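Wss1p (Saccharomyces cerevisiae FostersO, PDB 5XBN) cleaves DNA-binding proteins as a DNA-dependent, probably zinc-dependent metalloendopeptidase that helps repair toxic DNA-protein cross-links. Local coordinates at residues 117-122 and 127-132; 32-37 and 43-48; 55-60 and 141-146; 78-83 and 91-96. All blocks are in the same frame, centred on the assembly; numbering follows the deposited sequence.

Contact 1: 117-122 and 127-132; sequences LTHNLF and KKFYNK. With ZN (zinc ion), chain B.
F129 reaches from the first turn of helix 127-145 to the zinc ligand H119 and to T118. Its CB lies 4.3 Å from CB of F122. With CG anti to the backbone N (chi1 176°), the ring extends from there toward the metal site. CD2 takes the methyl CG2 of T118 at 3.4 Å and has the carbonyl O of F122 at the ring edge. CE2 of F129 comes closest, over one face of the imidazole toward its rim, 3.2 Å from CE1 of H119. The two rings are inclined by 33°, so the pair is neither stack nor edge-to-face. CZ, at the tip, is still near NE2 of H119.

That imidazole is fixed at both nitrogens. NE2 binds the zinc ion at 2.1 Å, while ND1 donates to O of F122 (2.8 Å) from within that carbonyl's plane; this bond probably sets the ring's rotation and polarises it. H115 and H125 complete the protein ligands of this HExxH-type zinc site, where a water also binds. F122 itself is sandwiched, L121 CB over one face and K128 CB over the other, with K132 CB at its edge. K132 ends on N62, and T118 bonds back to L114. The contact joins the C-terminal part of helix 106-118 and the following loop to the first turn of helix 127-145, with F129 also edge-to-face to H115 and H125.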
# COMPACT_ATOMS: atom_id res chain seq x y z
N LEU A 117 5.58 -3.72 -0.89
CA LEU A 117 6.13 -3.81 -2.24
C LEU A 117 7.54 -4.40 -2.21
O LEU A 117 7.93 -5.13 -3.10
CB LEU A 117 6.16 -2.44 -2.93
CG LEU A 117 4.78 -1.99 -3.44
CD1 LEU A 117 4.85 -0.54 -3.90
CD2 LEU A 117 4.31 -2.92 -4.57
N THR A 118 8.30 -4.06 -1.18
CA THR A 118 9.66 -4.59 -1.06
C THR A 118 9.62 -6.12 -1.00
O THR A 118 10.51 -6.78 -1.52
CB THR A 118 10.37 -4.00 0.18
OG1 THR A 118 10.38 -2.57 0.08
CG2 THR A 118 11.80 -4.49 0.28
N HIS A 119 8.57 -6.67 -0.40
CA HIS A 119 8.38 -8.12 -0.31
C HIS A 119 8.03 -8.79 -1.65
O HIS A 119 8.00 -10.02 -1.74
CB HIS A 119 7.29 -8.46 0.72
CG HIS A 119 7.74 -8.36 2.15
ND1 HIS A 119 8.93 -8.91 2.60
CD2 HIS A 119 7.17 -7.78 3.22
CE1 HIS A 119 9.05 -8.67 3.89
NE2 HIS A 119 8.00 -7.99 4.30
N ASN A 120 7.75 -8.01 -2.69
CA ASN A 120 7.68 -8.58 -4.05
C ASN A 120 9.03 -9.18 -4.43
O ASN A 120 9.10 -10.14 -5.22
CB ASN A 120 7.29 -7.52 -5.10
CG ASN A 120 5.79 -7.29 -5.17
OD1 ASN A 120 5.07 -7.48 -4.18
ND2 ASN A 120 5.31 -6.88 -6.34
N LEU A 121 10.09 -8.62 -3.87
CA LEU A 121 11.46 -9.04 -4.20
C LEU A 121 12.12 -9.84 -3.09
O LEU A 121 12.82 -10.83 -3.36
CB LEU A 121 12.35 -7.83 -4.49
CG LEU A 121 12.08 -7.01 -5.75
CD1 LEU A 121 12.95 -5.76 -5.75
CD2 LEU A 121 12.35 -7.84 -6.98
N PHE A 122 11.95 -9.39 -1.86
CA PHE A 122 12.71 -9.93 -0.74
C PHE A 122 11.81 -10.37 0.40
O PHE A 122 10.99 -9.59 0.90
CB PHE A 122 13.72 -8.89 -0.25
CG PHE A 122 14.64 -8.40 -1.33
CD1 PHE A 122 15.43 -9.28 -2.03
CD2 PHE A 122 14.72 -7.05 -1.63
CE1 PHE A 122 16.28 -8.84 -3.03
CE2 PHE A 122 15.58 -6.60 -2.63
CZ PHE A 122 16.35 -7.51 -3.33
N LYS A 127 19.30 -7.40 5.32
CA LYS A 127 19.91 -6.19 4.78
C LYS A 127 19.38 -5.85 3.40
O LYS A 127 19.16 -4.68 3.12
CB LYS A 127 21.43 -6.33 4.74
CG LYS A 127 22.05 -6.14 6.10
CD LYS A 127 23.56 -6.16 6.00
CE LYS A 127 24.20 -5.95 7.36
NZ LYS A 127 25.68 -5.87 7.19
N LYS A 128 19.19 -6.86 2.56
CA LYS A 128 18.62 -6.67 1.23
C LYS A 128 17.27 -5.97 1.31
O LYS A 128 17.00 -5.01 0.57
CB LYS A 128 18.43 -8.01 0.52
CG LYS A 128 19.70 -8.70 0.10
CD LYS A 128 19.40 -10.11 -0.41
CE LYS A 128 18.76 -10.95 0.69
NZ LYS A 128 18.86 -12.42 0.47
N PHE A 129 16.43 -6.46 2.21
CA PHE A 129 15.10 -5.90 2.40
C PHE A 129 15.17 -4.44 2.82
O PHE A 129 14.56 -3.58 2.20
CB PHE A 129 14.31 -6.70 3.45
CG PHE A 129 12.96 -6.09 3.75
CD1 PHE A 129 12.82 -5.11 4.73
CD2 PHE A 129 11.84 -6.48 3.03
CE1 PHE A 129 11.59 -4.53 4.98
CE2 PHE A 129 10.60 -5.89 3.28
CZ PHE A 129 10.48 -4.91 4.26
N TYR A 130 15.90 -4.17 3.90
CA TYR A 130 15.90 -2.82 4.45
C TYR A 130 16.57 -1.83 3.50
O TYR A 130 16.17 -0.66 3.41
CB TYR A 130 16.59 -2.81 5.81
CG TYR A 130 15.73 -3.37 6.91
CD1 TYR A 130 14.60 -2.70 7.35
CD2 TYR A 130 16.04 -4.59 7.51
CE1 TYR A 130 13.81 -3.21 8.35
CE2 TYR A 130 15.26 -5.11 8.53
CZ TYR A 130 14.15 -4.41 8.94
OH TYR A 130 13.34 -4.90 9.94
N ASN A 131 17.60 -2.28 2.80
CA ASN A 131 18.27 -1.42 1.83
C ASN A 131 17.32 -1.00 0.73
O ASN A 131 17.22 0.18 0.38
CB ASN A 131 19.47 -2.13 1.20
CG ASN A 131 20.11 -1.28 0.14
OD1 ASN A 131 20.65 -0.22 0.44
ND2 ASN A 131 20.00 -1.69 -1.11
N LYS A 132 16.60 -1.97 0.19
CA LYS A 132 15.64 -1.70 -0.86
C LYS A 132 14.50 -0.80 -0.37
O LYS A 132 14.10 0.14 -1.07
CB LYS A 132 15.08 -3.02 -1.40
CG LYS A 132 14.04 -2.85 -2.50
CD LYS A 132 14.67 -2.27 -3.73
CE LYS A 132 13.63 -1.94 -4.78
NZ LYS A 132 14.33 -1.48 -6.01
ZN ZN B . 7.71 -7.31 6.23
O HOH W 1 6.45 -8.23 7.41

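Contact 2: 32-37 and 43-48; sequences VAVLQS and DALNLI
V34 sets its two methyls against the helix backbone at A44 and L45. CG1, which stands anti to its own carbonyl carbon (chi1 -61°), comes within 3.7 Å of O of A44, and it is equally near CA of L45 and CG2 of I48. The other branch, CG2, meets CB of L45 at 4.1 Å, the two side chains crossing at about a right angle. Two residues back, V32 makes a looser second pair: its CB faces CG2 of I48 at 4.0 Å as the two side chains pass in opposite directions, and its CG2 touches CD1 of L45. I48 therefore offers one methyl, CG2, to both valines, while its CD1 reaches the carbonyl O of A33. An alanine in place of V34 would probably leave CG2 of I48 with a gap on one side and the A44-L45 turn without its apolar cover.

The contact is helix-on-sheet packing: strand 29-33, at one border of the mixed four-stranded sheet, leads through a short loop into helix 41-54, the first helix of a beta-alpha-beta crossover to the adjacent parallel strand 66-72. A33 faces away from the helix and is held by backbone bonds to L69 and E71 of strand 66-72. The carboxylate OE1 of E71 accepts from N of L35. Past the strand end, NE2 of Q36 reaches back to O of V34 (3.2 Å) from above the carbonyl plane, and OE1 of Q36 takes the amine of K41. A44 also packs against L94 and R95 of strand 89-96.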
# COMPACT_ATOMS: atom_id res chain seq x y z
N VAL A 32 -8.42 -3.19 -6.83
CA VAL A 32 -8.41 -2.81 -5.41
C VAL A 32 -9.76 -3.16 -4.78
O VAL A 32 -10.78 -3.23 -5.46
CB VAL A 32 -8.10 -1.31 -5.20
CG1 VAL A 32 -6.80 -0.95 -5.89
CG2 VAL A 32 -9.23 -0.45 -5.73
N ALA A 33 -9.75 -3.41 -3.49
CA ALA A 33 -11.01 -3.65 -2.78
C ALA A 33 -10.90 -3.15 -1.35
O ALA A 33 -9.81 -3.06 -0.81
CB ALA A 33 -11.36 -5.13 -2.79
N VAL A 34 -12.04 -2.80 -0.74
CA VAL A 34 -12.01 -2.43 0.67
C VAL A 34 -13.09 -3.21 1.42
O VAL A 34 -13.94 -3.85 0.81
CB VAL A 34 -12.22 -0.91 0.88
CG1 VAL A 34 -11.09 -0.13 0.20
CG2 VAL A 34 -13.58 -0.46 0.39
N LEU A 35 -13.02 -3.15 2.75
CA LEU A 35 -13.97 -3.86 3.60
C LEU A 35 -15.34 -3.19 3.54
O LEU A 35 -15.51 -2.06 3.97
CB LEU A 35 -13.47 -3.91 5.04
CG LEU A 35 -12.20 -4.75 5.24
CD1 LEU A 35 -11.61 -4.50 6.61
CD2 LEU A 35 -12.51 -6.23 5.05
N GLN A 36 -16.30 -3.91 2.98
CA GLN A 36 -17.60 -3.34 2.65
C GLN A 36 -18.50 -3.08 3.86
O GLN A 36 -19.46 -2.31 3.78
CB GLN A 36 -18.32 -4.26 1.66
CG GLN A 36 -17.71 -4.29 0.29
CD GLN A 36 -17.65 -2.92 -0.30
OE1 GLN A 36 -18.68 -2.27 -0.50
NE2 GLN A 36 -16.44 -2.45 -0.59
N SER A 37 -18.20 -3.72 4.98
CA SER A 37 -19.09 -3.61 6.14
C SER A 37 -18.59 -2.55 7.13
O SER A 37 -19.24 -2.30 8.15
CB SER A 37 -19.24 -4.97 6.82
OG SER A 37 -17.97 -5.52 7.14
N ASP A 43 -15.04 6.43 1.62
CA ASP A 43 -13.79 7.10 1.96
C ASP A 43 -12.62 6.14 1.85
O ASP A 43 -11.56 6.50 1.33
CB ASP A 43 -13.83 7.68 3.37
CG ASP A 43 -14.64 8.95 3.46
OD1 ASP A 43 -15.02 9.47 2.40
OD2 ASP A 43 -14.86 9.44 4.59
N ALA A 44 -12.83 4.92 2.34
CA ALA A 44 -11.77 3.92 2.37
C ALA A 44 -11.36 3.55 0.96
O ALA A 44 -10.17 3.38 0.67
CB ALA A 44 -12.22 2.67 3.15
N LEU A 45 -12.34 3.42 0.07
CA LEU A 45 -12.05 3.08 -1.32
C LEU A 45 -11.27 4.19 -2.03
O LEU A 45 -10.33 3.92 -2.79
CB LEU A 45 -13.35 2.77 -2.08
CG LEU A 45 -13.17 2.25 -3.50
CD1 LEU A 45 -12.35 0.96 -3.51
CD2 LEU A 45 -14.51 2.05 -4.20
N ASN A 46 -11.66 5.44 -1.78
CA ASN A 46 -10.92 6.56 -2.37
C ASN A 46 -9.48 6.55 -1.87
O ASN A 46 -8.56 6.81 -2.64
CB ASN A 46 -11.59 7.90 -2.03
CG ASN A 46 -10.76 9.10 -2.49
OD1 ASN A 46 -10.03 9.70 -1.69
ND2 ASN A 46 -10.87 9.44 -3.77
N LEU A 47 -9.31 6.22 -0.60
CA LEU A 47 -8.00 6.21 0.04
C LEU A 47 -7.08 5.16 -0.58
O LEU A 47 -5.95 5.46 -0.95
CB LEU A 47 -8.15 5.99 1.54
CG LEU A 47 -6.90 5.95 2.41
CD1 LEU A 47 -6.04 7.19 2.19
CD2 LEU A 47 -7.32 5.84 3.87
N ILE A 48 -7.56 3.93 -0.73
CA ILE A 48 -6.69 2.88 -1.26
C ILE A 48 -6.42 3.12 -2.76
O ILE A 48 -5.35 2.79 -3.27
CB ILE A 48 -7.27 1.45 -1.01
CG1 ILE A 48 -6.14 0.40 -1.05
CG2 ILE A 48 -8.36 1.12 -2.01
CD1 ILE A 48 -6.56 -0.96 -0.49

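Contact 3: 55-60 and 141-146; sequences VSYLMK and WVIEQR
I143 supplies the whole of one side of this contact, and everything it meets is apolar. Its CD1 is lodged between two neighbours on helix 56-62, 3.8 Å from CB of L58 and 3.8 Å from CD1 of the Y57 ring. CG1 stands anti to the carbonyl carbon and chi2 is extended (169°), which carries the terminal methyl out from helix 127-145 into that notch. The Y57 ring receives it at a slant, neither squarely over its face nor at its edge. The branch methyl CG2 of I143 takes the base of the same tyrosine, 4.0 Å from its CB, whereas the L58 side chain crosses at about a right angle, and CD1 of L58 lies 4.0 Å from CD1 of I143. An alanine at I143 would probably open a gap between the helices and leave CB of L58 and the Y57 ring without their apolar mate.

E144 bonds to Q140 of its own helix and has a long, weak ion pair with K54, and OG of S56 returns to O of H53. Short helix 56-62 is thus wedged between two longer ones: L58 also touches L136, R139 and Q140 of helix 127-145, while V55, just before it, and L58 and M59 pack on helix 106-118.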
# COMPACT_ATOMS: atom_id res chain seq x y z
N VAL A 55 1.60 5.46 -5.99
CA VAL A 55 2.78 4.59 -6.19
C VAL A 55 2.96 4.08 -7.61
O VAL A 55 3.82 3.24 -7.86
CB VAL A 55 2.77 3.32 -5.30
CG1 VAL A 55 2.91 3.70 -3.89
CG2 VAL A 55 1.53 2.45 -5.53
N SER A 56 2.17 4.59 -8.55
CA SER A 56 2.18 4.04 -9.90
C SER A 56 3.54 4.21 -10.59
O SER A 56 4.06 3.29 -11.25
CB SER A 56 1.06 4.68 -10.73
OG SER A 56 1.24 6.08 -10.84
N TYR A 57 4.12 5.39 -10.43
CA TYR A 57 5.37 5.69 -11.12
C TYR A 57 6.51 4.83 -10.58
O TYR A 57 7.33 4.32 -11.34
CB TYR A 57 5.69 7.18 -10.96
CG TYR A 57 6.73 7.71 -11.92
CD1 TYR A 57 8.09 7.65 -11.61
CD2 TYR A 57 6.36 8.28 -13.14
CE1 TYR A 57 9.05 8.14 -12.48
CE2 TYR A 57 7.32 8.78 -14.01
CZ TYR A 57 8.66 8.71 -13.68
OH TYR A 57 9.63 9.20 -14.53
N LEU A 58 6.54 4.69 -9.25
CA LEU A 58 7.57 3.90 -8.58
C LEU A 58 7.46 2.44 -9.00
O LEU A 58 8.47 1.78 -9.28
CB LEU A 58 7.43 4.03 -7.05
CG LEU A 58 8.47 3.33 -6.17
CD1 LEU A 58 9.82 4.00 -6.29
CD2 LEU A 58 8.02 3.30 -4.72
N MSE A 59 6.24 1.93 -9.07
CA MSE A 59 6.06 0.56 -9.52
C MSE A 59 6.52 0.40 -10.97
O MSE A 59 7.12 -0.62 -11.30
CB MSE A 59 4.60 0.12 -9.35
CG MSE A 59 4.23 -0.04 -7.88
SE MSE A 59 2.40 -0.68 -7.62
CE MSE A 59 2.59 -2.49 -8.34
N LYS A 60 6.26 1.38 -11.82
CA LYS A 60 6.74 1.28 -13.21
C LYS A 60 8.27 1.23 -13.24
O LYS A 60 8.85 0.39 -13.96
CB LYS A 60 6.23 2.44 -14.06
CG LYS A 60 6.76 2.38 -15.49
CD LYS A 60 6.10 3.41 -16.39
CE LYS A 60 6.01 2.89 -17.82
NZ LYS A 60 5.20 1.63 -17.90
N TRP A 141 9.21 9.80 -2.21
CA TRP A 141 9.06 11.21 -1.82
C TRP A 141 9.35 12.13 -2.99
O TRP A 141 8.60 13.08 -3.23
CB TRP A 141 10.00 11.57 -0.67
CG TRP A 141 10.05 13.08 -0.44
CD1 TRP A 141 10.95 13.96 -0.96
CD2 TRP A 141 9.15 13.85 0.35
NE1 TRP A 141 10.67 15.24 -0.54
CE2 TRP A 141 9.57 15.20 0.28
CE3 TRP A 141 8.04 13.53 1.13
CZ2 TRP A 141 8.90 16.22 0.94
CZ3 TRP A 141 7.38 14.56 1.80
CH2 TRP A 141 7.82 15.89 1.70
N VAL A 142 10.44 11.87 -3.70
CA VAL A 142 10.85 12.72 -4.82
C VAL A 142 9.81 12.66 -5.92
O VAL A 142 9.49 13.67 -6.54
CB VAL A 142 12.22 12.30 -5.40
CG1 VAL A 142 12.55 13.10 -6.66
CG2 VAL A 142 13.32 12.46 -4.35
N ILE A 143 9.30 11.46 -6.19
CA ILE A 143 8.23 11.30 -7.17
C ILE A 143 7.02 12.17 -6.85
O ILE A 143 6.45 12.82 -7.73
CB ILE A 143 7.80 9.83 -7.28
CG1 ILE A 143 8.90 9.01 -7.96
CG2 ILE A 143 6.48 9.71 -8.03
CD1 ILE A 143 8.70 7.47 -7.89
N GLU A 144 6.62 12.18 -5.58
CA GLU A 144 5.45 12.95 -5.16
C GLU A 144 5.74 14.44 -5.24
O GLU A 144 4.91 15.22 -5.71
CB GLU A 144 5.02 12.56 -3.75
CG GLU A 144 4.46 11.13 -3.66
CD GLU A 144 3.96 10.79 -2.26
OE1 GLU A 144 3.75 11.74 -1.46
OE2 GLU A 144 3.80 9.59 -1.94
N GLN A 145 6.93 14.83 -4.79
CA GLN A 145 7.31 16.24 -4.78
C GLN A 145 7.25 16.83 -6.19
O GLN A 145 6.85 17.98 -6.38
CB GLN A 145 8.72 16.39 -4.22
CG GLN A 145 8.94 17.58 -3.33
CD GLN A 145 10.40 17.74 -2.96
OE1 GLN A 145 11.28 17.26 -3.68
NE2 GLN A 145 10.66 18.40 -1.85
N ARG A 146 7.65 16.02 -7.17
CA ARG A 146 7.67 16.46 -8.56
C ARG A 146 6.39 16.12 -9.30
O ARG A 146 6.25 16.42 -10.49
CB ARG A 146 8.88 15.85 -9.27
CG ARG A 146 10.18 16.15 -8.55
CD ARG A 146 11.38 15.93 -9.45
NE ARG A 146 12.62 16.04 -8.69
CZ ARG A 146 13.83 16.08 -9.24
NH1 ARG A 146 13.95 16.01 -10.56
NH2 ARG A 146 14.90 16.18 -8.47

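Contact 4: 78-83 and 91-96; sequences RLLGMN and MLRLRC
R93 binds segment 78-83 through both its backbone and its side chain. Its N donates to O of L80 at 2.8 Å in a nearly straight bond (171°), from above the carbonyl plane. Its guanidinium then closes on the preceding carbonyl: NE meets O of L79 at 2.8 Å, almost along the C=O axis and in the guanidinium plane, and NH2 adds a weak, longer bond to the same oxygen. The side chain leaves with CG anti to the backbone N (chi1 -180°) and bends at chi3, which turns its head back to L79; CD2 of L80 lies against CD. NH2 has a second acceptor in O of P74. Water 2 donates to O of L80 and O of R93, so the L80 carbonyl is gripped twice.

Further along the hairpin, M82 and M91, both selenomethionines, form an antiparallel hydrogen-bonded pair with N to O bonds of 2.9 Å each way, and CE of M91 rests 3.6 Å from SE of M82. Between this pair and the R93-L80 bond, G81 and L92 form a non-hydrogen-bonded pair, and CA of G81 lies 3.1 Å from O of M91, a CA-H...O contact; beside G81 is E116, probably the catalytic glutamate. N83 ties the edge strand to E116 O and N120. This network implies an outer strand fastened beside the active site, with L79-L80 held by R93 through two successive carbonyls.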
# COMPACT_ATOMS: atom_id res chain seq x y z
N ARG A 78 -0.79 -5.41 15.85
CA ARG A 78 0.54 -5.04 15.39
C ARG A 78 0.67 -5.24 13.88
O ARG A 78 1.65 -4.81 13.27
CB ARG A 78 1.61 -5.84 16.12
CG ARG A 78 2.39 -5.01 17.14
N LEU A 79 -0.33 -5.88 13.29
CA LEU A 79 -0.34 -6.18 11.86
C LEU A 79 -0.84 -4.97 11.05
O LEU A 79 -1.97 -4.52 11.23
CB LEU A 79 -1.21 -7.41 11.61
CG LEU A 79 -1.06 -8.18 10.31
CD1 LEU A 79 0.41 -8.32 9.94
CD2 LEU A 79 -1.72 -9.53 10.50
N LEU A 80 0.01 -4.47 10.15
CA LEU A 80 -0.33 -3.29 9.36
C LEU A 80 -0.46 -3.58 7.87
O LEU A 80 -1.12 -2.85 7.13
CB LEU A 80 0.74 -2.21 9.55
CG LEU A 80 0.85 -1.62 10.96
CD1 LEU A 80 1.93 -0.55 10.99
CD2 LEU A 80 -0.48 -1.05 11.38
N GLY A 81 0.18 -4.65 7.42
CA GLY A 81 0.16 -5.00 6.01
C GLY A 81 0.67 -6.41 5.80
O GLY A 81 1.24 -7.01 6.71
N MSE A 82 0.44 -6.96 4.61
CA MSE A 82 0.91 -8.30 4.32
C MSE A 82 1.04 -8.50 2.81
O MSE A 82 0.34 -7.87 2.03
CB MSE A 82 -0.04 -9.34 4.91
CG MSE A 82 0.43 -10.76 4.87
SE MSE A 82 -0.73 -11.84 6.01
CE MSE A 82 -0.30 -11.02 7.68
N ASN A 83 1.97 -9.36 2.41
CA ASN A 83 2.18 -9.60 0.99
C ASN A 83 2.09 -11.08 0.75
O ASN A 83 2.97 -11.83 1.18
CB ASN A 83 3.53 -9.04 0.53
CG ASN A 83 3.77 -9.21 -0.97
OD1 ASN A 83 3.38 -10.21 -1.57
ND2 ASN A 83 4.42 -8.22 -1.58
N MSE A 91 -2.23 -6.80 1.30
CA MSE A 91 -3.26 -6.32 2.22
C MSE A 91 -2.72 -5.14 3.02
O MSE A 91 -1.58 -5.16 3.46
CB MSE A 91 -3.73 -7.46 3.13
CG MSE A 91 -4.39 -8.56 2.34
SE MSE A 91 -4.95 -10.22 3.23
CE MSE A 91 -3.21 -11.00 3.49
N LEU A 92 -3.54 -4.11 3.16
CA LEU A 92 -3.18 -2.93 3.94
C LEU A 92 -4.22 -2.64 4.99
O LEU A 92 -5.40 -2.61 4.69
CB LEU A 92 -3.06 -1.69 3.04
CG LEU A 92 -1.99 -1.60 1.94
CD1 LEU A 92 -2.16 -0.27 1.19
CD2 LEU A 92 -0.61 -1.72 2.55
N ARG A 93 -3.77 -2.39 6.22
CA ARG A 93 -4.64 -1.82 7.24
C ARG A 93 -4.82 -0.34 6.95
O ARG A 93 -3.84 0.39 6.84
CB ARG A 93 -4.06 -2.02 8.64
CG ARG A 93 -4.95 -1.43 9.74
CD ARG A 93 -4.23 -1.42 11.08
NE ARG A 93 -4.04 -2.75 11.66
CZ ARG A 93 -4.96 -3.40 12.37
NH1 ARG A 93 -6.14 -2.84 12.60
NH2 ARG A 93 -4.69 -4.60 12.86
N LEU A 94 -6.07 0.10 6.82
CA LEU A 94 -6.38 1.50 6.53
C LEU A 94 -6.88 2.25 7.77
O LEU A 94 -6.86 3.47 7.81
CB LEU A 94 -7.45 1.62 5.44
CG LEU A 94 -7.16 1.00 4.08
CD1 LEU A 94 -8.34 1.28 3.16
CD2 LEU A 94 -5.87 1.55 3.48
N ARG A 95 -7.32 1.49 8.76
CA ARG A 95 -8.03 2.06 9.91
C ARG A 95 -7.29 1.86 11.22
O ARG A 95 -6.62 0.84 11.41
CB ARG A 95 -9.42 1.44 10.00
CG ARG A 95 -10.30 1.71 8.80
CD ARG A 95 -11.49 0.77 8.78
NE ARG A 95 -12.24 0.91 7.55
CZ ARG A 95 -13.23 1.78 7.38
NH1 ARG A 95 -13.58 2.59 8.37
NH2 ARG A 95 -13.86 1.85 6.21
N CYS A 96 -7.42 2.81 12.14
CA CYS A 96 -6.82 2.68 13.48
C CYS A 96 -7.31 1.43 14.20
O CYS A 96 -8.50 1.12 14.20
CB CYS A 96 -7.13 3.92 14.33
SG CYS A 96 -5.98 5.30 14.06
O HOH W 2 -1.17 0.02 6.70

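Along the chain contact 2 closes first, and contact 4 and then contact 1 fall within the span that contact 3 bridges. Contacts 2 and 4 share the mixed sheet, near its two borders; their centres are 13 Å apart and they touch. Contact 4 also touches contact 1, with 18 Å between centres. Contacts 1 and 3 both use helix 127-145, near its start and its end (17 Å between centres), and touch where L117 packs on M59. Contacts 1 and 2, their centres 26 Å apart, lie on opposite sides of the chain's centre. Helix 106-118, carrying H115 and E116, is thus braced by sheet and helices alike.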